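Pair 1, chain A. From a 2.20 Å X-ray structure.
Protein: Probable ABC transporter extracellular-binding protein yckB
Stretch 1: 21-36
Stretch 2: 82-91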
# COMPACT_ATOMS: atom_id res chain seq x y z
N GLY A 21 22.55 -15.01 -9.29
CA GLY A 21 21.93 -15.57 -8.10
C GLY A 21 21.31 -14.50 -7.22
O GLY A 21 20.93 -14.76 -6.08
N LYS A 22 21.22 -13.28 -7.74
CA LYS A 22 20.65 -12.17 -6.99
C LYS A 22 19.81 -11.25 -7.86
O LYS A 22 20.15 -10.99 -9.01
CB LYS A 22 21.75 -11.35 -6.31
CG LYS A 22 22.51 -12.10 -5.23
CD LYS A 22 23.64 -11.26 -4.62
CE LYS A 22 23.12 -10.11 -3.77
NZ LYS A 22 24.21 -9.43 -3.02
N ILE A 23 18.69 -10.79 -7.31
CA ILE A 23 17.81 -9.87 -8.02
C ILE A 23 17.85 -8.54 -7.29
O ILE A 23 17.71 -8.50 -6.07
CB ILE A 23 16.36 -10.40 -8.06
CG1 ILE A 23 15.46 -9.41 -8.79
CG2 ILE A 23 15.85 -10.62 -6.64
CD1 ILE A 23 14.06 -9.93 -9.03
N VAL A 24 18.07 -7.46 -8.03
CA VAL A 24 18.14 -6.13 -7.45
C VAL A 24 16.74 -5.52 -7.47
O VAL A 24 16.11 -5.42 -8.53
CB VAL A 24 19.10 -5.23 -8.26
CG1 VAL A 24 19.28 -3.90 -7.57
CG2 VAL A 24 20.44 -5.93 -8.42
N VAL A 25 16.25 -5.11 -6.30
CA VAL A 25 14.91 -4.56 -6.22
C VAL A 25 14.86 -3.22 -5.50
O VAL A 25 15.38 -3.07 -4.39
CB VAL A 25 13.94 -5.54 -5.50
CG1 VAL A 25 12.51 -5.03 -5.60
CG2 VAL A 25 14.06 -6.92 -6.11
N ALA A 26 14.21 -2.25 -6.13
CA ALA A 26 14.08 -0.93 -5.55
C ALA A 26 12.83 -0.87 -4.68
O ALA A 26 11.80 -1.46 -5.01
CB ALA A 26 14.01 0.14 -6.64
N THR A 27 12.95 -0.15 -3.57
CA THR A 27 11.84 0.03 -2.64
C THR A 27 12.20 1.26 -1.81
O THR A 27 13.38 1.64 -1.74
CB THR A 27 11.66 -1.20 -1.73
OG1 THR A 27 10.44 -1.06 -0.99
CG2 THR A 27 12.82 -1.33 -0.76
N SER A 28 11.21 1.88 -1.19
CA SER A 28 11.46 3.09 -0.42
C SER A 28 11.84 2.87 1.04
O SER A 28 12.75 3.51 1.55
CB SER A 28 10.24 4.00 -0.49
OG SER A 28 9.12 3.41 0.14
N GLY A 29 11.14 1.96 1.72
CA GLY A 29 11.43 1.73 3.11
C GLY A 29 10.76 2.80 3.97
O GLY A 29 11.09 2.96 5.14
N THR A 30 9.83 3.54 3.37
CA THR A 30 9.13 4.60 4.10
C THR A 30 7.61 4.42 4.04
O THR A 30 6.86 5.37 4.22
CB THR A 30 9.47 6.00 3.52
OG1 THR A 30 9.08 6.06 2.14
CG2 THR A 30 10.97 6.28 3.63
N LEU A 31 7.17 3.18 3.81
CA LEU A 31 5.74 2.88 3.71
C LEU A 31 5.29 1.77 4.66
O LEU A 31 5.04 0.64 4.24
CB LEU A 31 5.39 2.47 2.28
CG LEU A 31 5.67 3.48 1.15
CD1 LEU A 31 5.38 2.83 -0.20
CD2 LEU A 31 4.82 4.72 1.35
N TYR A 32 5.18 2.09 5.95
CA TYR A 32 4.74 1.10 6.92
C TYR A 32 3.30 0.72 6.54
O TYR A 32 2.51 1.58 6.18
CB TYR A 32 4.76 1.71 8.32
CG TYR A 32 4.18 0.81 9.38
CD1 TYR A 32 4.89 -0.28 9.88
CD2 TYR A 32 2.89 1.04 9.87
CE1 TYR A 32 4.33 -1.12 10.84
CE2 TYR A 32 2.33 0.22 10.82
CZ TYR A 32 3.05 -0.86 11.31
OH TYR A 32 2.47 -1.69 12.23
N PRO A 33 2.95 -0.57 6.62
CA PRO A 33 3.73 -1.74 7.03
C PRO A 33 4.14 -2.63 5.84
O PRO A 33 4.26 -3.85 5.99
CB PRO A 33 2.77 -2.46 7.95
CG PRO A 33 1.49 -2.36 7.13
CD PRO A 33 1.51 -0.91 6.63
N THR A 34 4.33 -2.05 4.67
CA THR A 34 4.68 -2.86 3.51
C THR A 34 6.16 -2.79 3.12
O THR A 34 6.70 -3.74 2.54
CB THR A 34 3.80 -2.47 2.31
OG1 THR A 34 3.82 -3.53 1.35
CG2 THR A 34 4.32 -1.19 1.65
N SER A 35 6.80 -1.67 3.43
CA SER A 35 8.22 -1.49 3.15
C SER A 35 8.74 -0.45 4.14
O SER A 35 8.56 0.75 3.95
CB SER A 35 8.43 -1.00 1.72
OG SER A 35 9.81 -0.76 1.47
N TYR A 36 9.37 -0.92 5.21
CA TYR A 36 9.90 -0.01 6.23
C TYR A 36 11.02 -0.70 7.00
O TYR A 36 11.36 -1.85 6.71
CB TYR A 36 8.79 0.38 7.22
CG TYR A 36 8.28 -0.79 8.04
CD1 TYR A 36 7.46 -1.76 7.48
CD2 TYR A 36 8.67 -0.94 9.37
CE1 TYR A 36 7.03 -2.86 8.22
CE2 TYR A 36 8.25 -2.03 10.13
CZ TYR A 36 7.44 -2.98 9.55
OH TYR A 36 7.04 -4.06 10.30
N GLY A 82 17.76 -0.18 -16.37
CA GLY A 82 18.39 -1.45 -16.06
C GLY A 82 19.18 -1.32 -14.77
O GLY A 82 19.90 -2.24 -14.38
N GLN A 83 19.03 -0.18 -14.11
CA GLN A 83 19.71 0.08 -12.84
C GLN A 83 19.31 -0.99 -11.83
O GLN A 83 20.14 -1.49 -11.06
CB GLN A 83 19.33 1.46 -12.33
CG GLN A 83 20.17 1.97 -11.17
CD GLN A 83 19.73 3.35 -10.70
OE1 GLN A 83 19.62 4.28 -11.50
NE2 GLN A 83 19.47 3.49 -9.40
N VAL A 84 18.03 -1.34 -11.83
CA VAL A 84 17.51 -2.36 -10.93
C VAL A 84 16.71 -3.34 -11.78
O VAL A 84 16.32 -3.01 -12.90
CB VAL A 84 16.59 -1.75 -9.87
CG1 VAL A 84 17.39 -0.85 -8.94
CG2 VAL A 84 15.49 -0.96 -10.54
N ASP A 85 16.47 -4.54 -11.25
CA ASP A 85 15.70 -5.55 -11.98
C ASP A 85 14.20 -5.38 -11.80
O ASP A 85 13.40 -5.84 -12.63
CB ASP A 85 16.10 -6.95 -11.51
CG ASP A 85 17.57 -7.24 -11.71
OD1 ASP A 85 18.10 -6.96 -12.81
OD2 ASP A 85 18.21 -7.76 -10.78
N ALA A 86 13.80 -4.71 -10.73
CA ALA A 86 12.39 -4.50 -10.46
C ALA A 86 12.20 -3.47 -9.37
O ALA A 86 13.15 -3.10 -8.68
CB ALA A 86 11.74 -5.82 -10.06
N ALA A 87 10.96 -3.01 -9.22
CA ALA A 87 10.62 -2.04 -8.20
C ALA A 87 9.40 -2.55 -7.43
O ALA A 87 8.40 -2.95 -8.03
CB ALA A 87 10.32 -0.69 -8.84
N ALA A 88 9.51 -2.54 -6.10
CA ALA A 88 8.42 -3.00 -5.24
C ALA A 88 8.16 -1.88 -4.24
O ALA A 88 8.87 -1.73 -3.25
CB ALA A 88 8.84 -4.27 -4.50
N ASN A 89 7.13 -1.08 -4.51
CA ASN A 89 6.85 0.03 -3.63
C ASN A 89 5.38 0.43 -3.65
O ASN A 89 5.06 1.58 -3.93
CB ASN A 89 7.71 1.23 -4.04
CG ASN A 89 7.82 2.28 -2.95
OD1 ASN A 89 7.79 3.48 -3.22
ND2 ASN A 89 7.96 1.83 -1.70
N ASP A 90 4.50 -0.52 -3.37
CA ASP A 90 3.07 -0.24 -3.33
C ASP A 90 2.60 0.47 -4.60
O ASP A 90 1.75 1.37 -4.55
CB ASP A 90 2.79 0.63 -2.10
CG ASP A 90 1.37 0.48 -1.59
OD1 ASP A 90 0.92 -0.67 -1.40
OD2 ASP A 90 0.71 1.52 -1.37
N ILE A 91 3.14 0.07 -5.75
CA ILE A 91 2.78 0.68 -7.02
C ILE A 91 1.52 0.07 -7.62
O ILE A 91 1.46 -1.14 -7.86
CB ILE A 91 3.95 0.56 -8.01
CG1 ILE A 91 5.21 1.14 -7.37
CG2 ILE A 91 3.62 1.30 -9.29
CD1 ILE A 91 6.47 0.93 -8.17
O HOH W 1 20.53 -8.93 -10.67
O HOH W 2 2.74 -2.92 -1.15

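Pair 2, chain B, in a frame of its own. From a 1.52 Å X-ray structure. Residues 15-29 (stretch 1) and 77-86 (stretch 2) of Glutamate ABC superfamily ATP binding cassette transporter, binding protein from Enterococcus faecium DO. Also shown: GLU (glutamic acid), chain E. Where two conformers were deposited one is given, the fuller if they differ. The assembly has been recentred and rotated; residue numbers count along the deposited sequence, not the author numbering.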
# COMPACT_ATOMS: atom_id res chain seq x y z
N ASN B 15 29.33 -18.18 0.82
CA ASN B 15 28.23 -18.59 1.69
C ASN B 15 27.67 -17.41 2.48
O ASN B 15 27.33 -17.53 3.66
CB ASN B 15 28.66 -19.73 2.62
CG ASN B 15 27.48 -20.44 3.20
OD1 ASN B 15 26.44 -20.59 2.54
ND2 ASN B 15 27.59 -20.83 4.46
N GLU B 16 27.55 -16.27 1.82
CA GLU B 16 27.21 -15.02 2.49
C GLU B 16 26.39 -14.14 1.55
O GLU B 16 26.57 -14.18 0.33
CB GLU B 16 28.49 -14.28 2.93
CG GLU B 16 28.30 -13.06 3.83
CD GLU B 16 29.62 -12.33 4.09
OE1 GLU B 16 30.28 -11.94 3.10
OE2 GLU B 16 30.02 -12.18 5.27
N ILE B 17 25.46 -13.37 2.13
CA ILE B 17 24.83 -12.26 1.45
C ILE B 17 25.08 -11.00 2.27
O ILE B 17 24.97 -11.03 3.50
CB ILE B 17 23.32 -12.47 1.25
CG1 ILE B 17 23.09 -13.71 0.39
CG2 ILE B 17 22.67 -11.20 0.62
CD1 ILE B 17 21.64 -14.04 0.27
N ILE B 18 25.45 -9.91 1.59
CA ILE B 18 25.79 -8.64 2.23
C ILE B 18 24.65 -7.66 2.01
O ILE B 18 24.33 -7.31 0.87
CB ILE B 18 27.09 -8.07 1.66
CG1 ILE B 18 28.23 -9.10 1.76
CG2 ILE B 18 27.45 -6.79 2.40
CD1 ILE B 18 29.53 -8.61 1.21
N TRP B 19 24.05 -7.21 3.10
CA TRP B 19 22.83 -6.42 3.06
C TRP B 19 23.13 -5.01 3.52
O TRP B 19 23.76 -4.82 4.56
CB TRP B 19 21.73 -6.98 3.95
CG TRP B 19 21.25 -8.33 3.59
CD1 TRP B 19 21.79 -9.51 3.98
CD2 TRP B 19 20.11 -8.65 2.79
NE1 TRP B 19 21.05 -10.56 3.47
CE2 TRP B 19 20.01 -10.05 2.74
CE3 TRP B 19 19.15 -7.88 2.12
CZ2 TRP B 19 19.02 -10.71 2.02
CZ3 TRP B 19 18.14 -8.53 1.43
CH2 TRP B 19 18.08 -9.94 1.37
N GLY B 20 22.66 -4.02 2.75
CA GLY B 20 22.68 -2.65 3.18
C GLY B 20 21.44 -2.27 3.96
O GLY B 20 20.32 -2.36 3.45
N VAL B 21 21.62 -1.85 5.22
CA VAL B 21 20.51 -1.56 6.13
C VAL B 21 20.76 -0.23 6.79
O VAL B 21 21.90 0.23 6.91
CB VAL B 21 20.34 -2.67 7.21
CG1 VAL B 21 19.93 -4.01 6.60
CG2 VAL B 21 21.64 -2.82 8.06
N LYS B 22 19.67 0.40 7.24
CA LYS B 22 19.79 1.57 8.09
C LYS B 22 20.40 1.17 9.43
O LYS B 22 20.21 0.04 9.91
CB LYS B 22 18.43 2.24 8.31
CG LYS B 22 17.70 2.64 7.01
CD LYS B 22 18.57 3.46 6.08
CE LYS B 22 17.78 4.11 4.93
NZ LYS B 22 16.95 5.29 5.32
N TYR B 23 21.14 2.11 10.03
CA TYR B 23 21.63 1.94 11.40
C TYR B 23 20.94 2.86 12.38
O TYR B 23 21.23 2.80 13.59
CB TYR B 23 23.15 2.18 11.49
CG TYR B 23 24.04 1.00 11.10
CD1 TYR B 23 23.60 0.00 10.24
CD2 TYR B 23 25.33 0.90 11.60
CE1 TYR B 23 24.43 -1.08 9.88
CE2 TYR B 23 26.16 -0.17 11.25
CZ TYR B 23 25.71 -1.14 10.40
OH TYR B 23 26.57 -2.18 10.08
N ASP B 24 20.03 3.71 11.91
CA ASP B 24 19.46 4.78 12.73
C ASP B 24 17.94 4.74 12.75
O ASP B 24 17.31 5.72 13.19
CB ASP B 24 19.94 6.15 12.22
CG ASP B 24 19.23 6.58 10.93
OD1 ASP B 24 18.86 5.71 10.08
OD2 ASP B 24 19.03 7.81 10.78
N THR B 25 17.31 3.68 12.28
CA THR B 25 15.86 3.69 12.10
C THR B 25 15.25 2.65 13.04
O THR B 25 15.20 1.47 12.70
CB THR B 25 15.51 3.40 10.64
OG1 THR B 25 16.14 4.38 9.79
CG2 THR B 25 13.99 3.45 10.45
N ARG B 26 14.77 3.09 14.21
CA ARG B 26 14.19 2.15 15.16
C ARG B 26 13.01 1.43 14.52
O ARG B 26 12.19 2.04 13.84
CB ARG B 26 13.72 2.86 16.43
CG ARG B 26 13.44 1.88 17.58
CD ARG B 26 12.95 2.56 18.87
NE ARG B 26 11.51 2.76 18.85
CZ ARG B 26 10.61 1.88 19.29
NH1 ARG B 26 9.32 2.15 19.20
NH2 ARG B 26 11.00 0.73 19.82
N LEU B 27 12.93 0.12 14.79
CA LEU B 27 11.94 -0.85 14.29
C LEU B 27 12.34 -1.46 12.95
O LEU B 27 11.77 -2.49 12.55
CB LEU B 27 10.51 -0.29 14.19
CG LEU B 27 9.97 0.36 15.47
CD1 LEU B 27 8.53 0.87 15.26
CD2 LEU B 27 10.05 -0.66 16.59
N PHE B 28 13.29 -0.84 12.23
CA PHE B 28 13.70 -1.35 10.92
C PHE B 28 15.17 -1.73 10.86
O PHE B 28 15.49 -2.87 10.50
CB PHE B 28 13.35 -0.35 9.82
CG PHE B 28 11.89 -0.26 9.57
CD1 PHE B 28 11.26 -1.20 8.74
CD2 PHE B 28 11.13 0.70 10.21
CE1 PHE B 28 9.88 -1.13 8.52
CE2 PHE B 28 9.76 0.77 9.99
CZ PHE B 28 9.14 -0.16 9.13
N GLY B 29 16.07 -0.80 11.17
CA GLY B 29 17.49 -1.10 11.21
C GLY B 29 18.11 -0.09 12.13
O GLY B 29 18.25 1.07 11.75
N GLY B 77 28.59 -2.31 -5.87
CA GLY B 77 28.88 -3.66 -5.44
C GLY B 77 29.31 -3.81 -3.99
O GLY B 77 29.66 -4.92 -3.58
N ASN B 78 29.26 -2.73 -3.19
CA ASN B 78 29.65 -2.84 -1.79
C ASN B 78 28.69 -3.72 -1.01
O ASN B 78 29.07 -4.29 0.02
CB ASN B 78 29.67 -1.47 -1.10
CG ASN B 78 30.67 -0.53 -1.69
OD1 ASN B 78 30.76 -0.38 -2.91
ND2 ASN B 78 31.43 0.15 -0.82
N ILE B 79 27.44 -3.77 -1.45
CA ILE B 79 26.40 -4.58 -0.85
C ILE B 79 25.69 -5.29 -1.99
O ILE B 79 25.74 -4.86 -3.14
CB ILE B 79 25.40 -3.73 -0.04
CG1 ILE B 79 24.84 -2.62 -0.93
CG2 ILE B 79 26.09 -3.13 1.17
CD1 ILE B 79 23.83 -1.71 -0.25
N ASP B 80 25.02 -6.41 -1.65
CA ASP B 80 24.28 -7.21 -2.62
C ASP B 80 22.84 -6.75 -2.76
O ASP B 80 22.21 -6.98 -3.81
CB ASP B 80 24.29 -8.69 -2.21
CG ASP B 80 25.70 -9.27 -2.11
OD1 ASP B 80 26.59 -8.85 -2.91
OD2 ASP B 80 25.90 -10.13 -1.21
N ALA B 81 22.29 -6.15 -1.72
CA ALA B 81 20.89 -5.75 -1.73
C ALA B 81 20.71 -4.65 -0.70
O ALA B 81 21.42 -4.62 0.32
CB ALA B 81 19.97 -6.95 -1.41
N ILE B 82 19.74 -3.75 -0.97
CA ILE B 82 19.31 -2.74 -0.01
C ILE B 82 18.01 -3.20 0.63
O ILE B 82 17.02 -3.43 -0.08
CB ILE B 82 19.06 -1.37 -0.67
CG1 ILE B 82 20.29 -0.84 -1.40
CG2 ILE B 82 18.60 -0.39 0.39
CD1 ILE B 82 19.91 0.34 -2.34
N ILE B 83 17.99 -3.33 1.95
CA ILE B 83 16.73 -3.47 2.66
C ILE B 83 16.75 -2.41 3.76
O ILE B 83 17.34 -2.59 4.83
CB ILE B 83 16.47 -4.91 3.18
CG1 ILE B 83 15.03 -5.03 3.67
CG2 ILE B 83 17.49 -5.42 4.21
CD1 ILE B 83 14.66 -6.49 3.97
N ALA B 84 16.13 -1.27 3.48
CA ALA B 84 16.39 -0.07 4.27
C ALA B 84 15.25 0.91 4.04
O ALA B 84 15.45 1.95 3.42
CB ALA B 84 17.75 0.57 3.90
N THR B 85 14.05 0.55 4.50
CA THR B 85 12.82 1.37 4.40
C THR B 85 12.71 2.08 3.05
O THR B 85 12.43 3.27 2.97
CB THR B 85 12.74 2.40 5.55
OG1 THR B 85 13.84 3.34 5.51
CG2 THR B 85 12.76 1.68 6.90
N MSE B 86 12.93 1.32 1.98
CA MSE B 86 13.06 1.93 0.65
C MSE B 86 11.83 1.77 -0.22
O MSE B 86 11.48 0.66 -0.60
CB MSE B 86 14.24 1.32 -0.09
CG MSE B 86 14.60 2.11 -1.35
SE MSE B 86 16.28 1.38 -2.01
CE MSE B 86 16.44 2.42 -3.64
N GLU E . 10.48 5.15 2.37
CA GLU E . 10.87 6.51 1.98
C GLU E . 11.92 6.46 0.87
O GLU E . 12.35 5.37 0.45
CB GLU E . 11.40 7.33 3.17
CG GLU E . 12.40 6.59 4.06
CD GLU E . 13.79 6.43 3.45
OE1 GLU E . 14.46 5.45 3.81
OE2 GLU E . 14.26 7.30 2.68
OXT GLU E . 12.35 7.51 0.35
O HOH W 3 27.80 -11.96 -1.14
O HOH W 4 17.15 -1.13 7.33
O HOH W 5 14.97 4.89 7.30

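In both pairs a strand lies parallel to a short extended segment that follows a helix and a glycine of positive phi, A:Gly82 or B:Gly77. The central backbones superpose to 0.7 Å, and the hydrogen bonds correspond. In pair 1, A:Ala26 N donates to A:Ala86 O (2.9 Å) and A:Ala88 N to A:Ala26 O (2.8 Å); in pair 2, B:Gly20 N donates to B:Ala81 O (2.8 Å) and B:Ile83 N to B:Gly20 O (2.9 Å).

The matched aspartates A:Asp85 and B:Asp80 extend this ladder. Each points toward the strand in rotamer m and accepts a backbone proton on its carboxylate, from A:Val24 N to A:Asp85 OD2 and from B:Ile18 N to B:Asp80 OD2, both 2.8 Å. Aspartate suits the place because its short side chain puts an acceptor where the edge of the strand offers an amide. The same oxygen also receives a water that donates to the carbonyl of A:Lys22 or B:Glu16.

Beside the aspartate, branched aliphatic residues fill the gap. A:Val24 CG1 meets A:Val84 CG1 at 3.8 Å, and B:Ile18 CG2 meets B:Ile79 CG2 at 4.1 Å. The longer B:Ile79 also reaches the next inward position, where its CD1 lies 3.7 Å from B:Gly20 CA. A CB on that glycine would stand 2.4 Å from B:Ile79 CD1, a clash. With the shorter A:Val84, pair 1 accommodates A:Ala26, whose CB is 4.2 Å from A:Val84 CG1.

On the face shared by A:Val25 and A:Ala86, and by B:Trp19 and B:Ala81, the alanines coincide but their partners differ in bulk. A:Val25 CG1 packs on A:Ala88 CB at 3.9 Å. B:Trp19 spreads further, with CZ3 3.7 Å from B:Ala81 CB and CE3 3.6 Å from the larger B:Ile83 at CG2.

The next matched pair changes chemistry. A:Thr27 OG1 donates to A:Ala88 O (2.8 Å), whereas B:Val21, lacking a hydroxyl, packs CG1 against B:Ile83 CG2 at 3.7 Å.

Towards the ends, A:Leu31 CD1 and A:Asp90 CB approach to 3.9 Å, and a water joins A:Thr34 OG1 to A:Asp90 OD1. In the matching places of pair 2, B:Thr85 CG2 sits over one face of the B:Phe28 ring, 3.8 Å from its centroid. B:Thr85 OG1 and the long, flexible B:Lys22, through NZ, both donate to OE1 of the bound glutamate, at 2.8 and 2.9 Å, so this end also serves ligand binding.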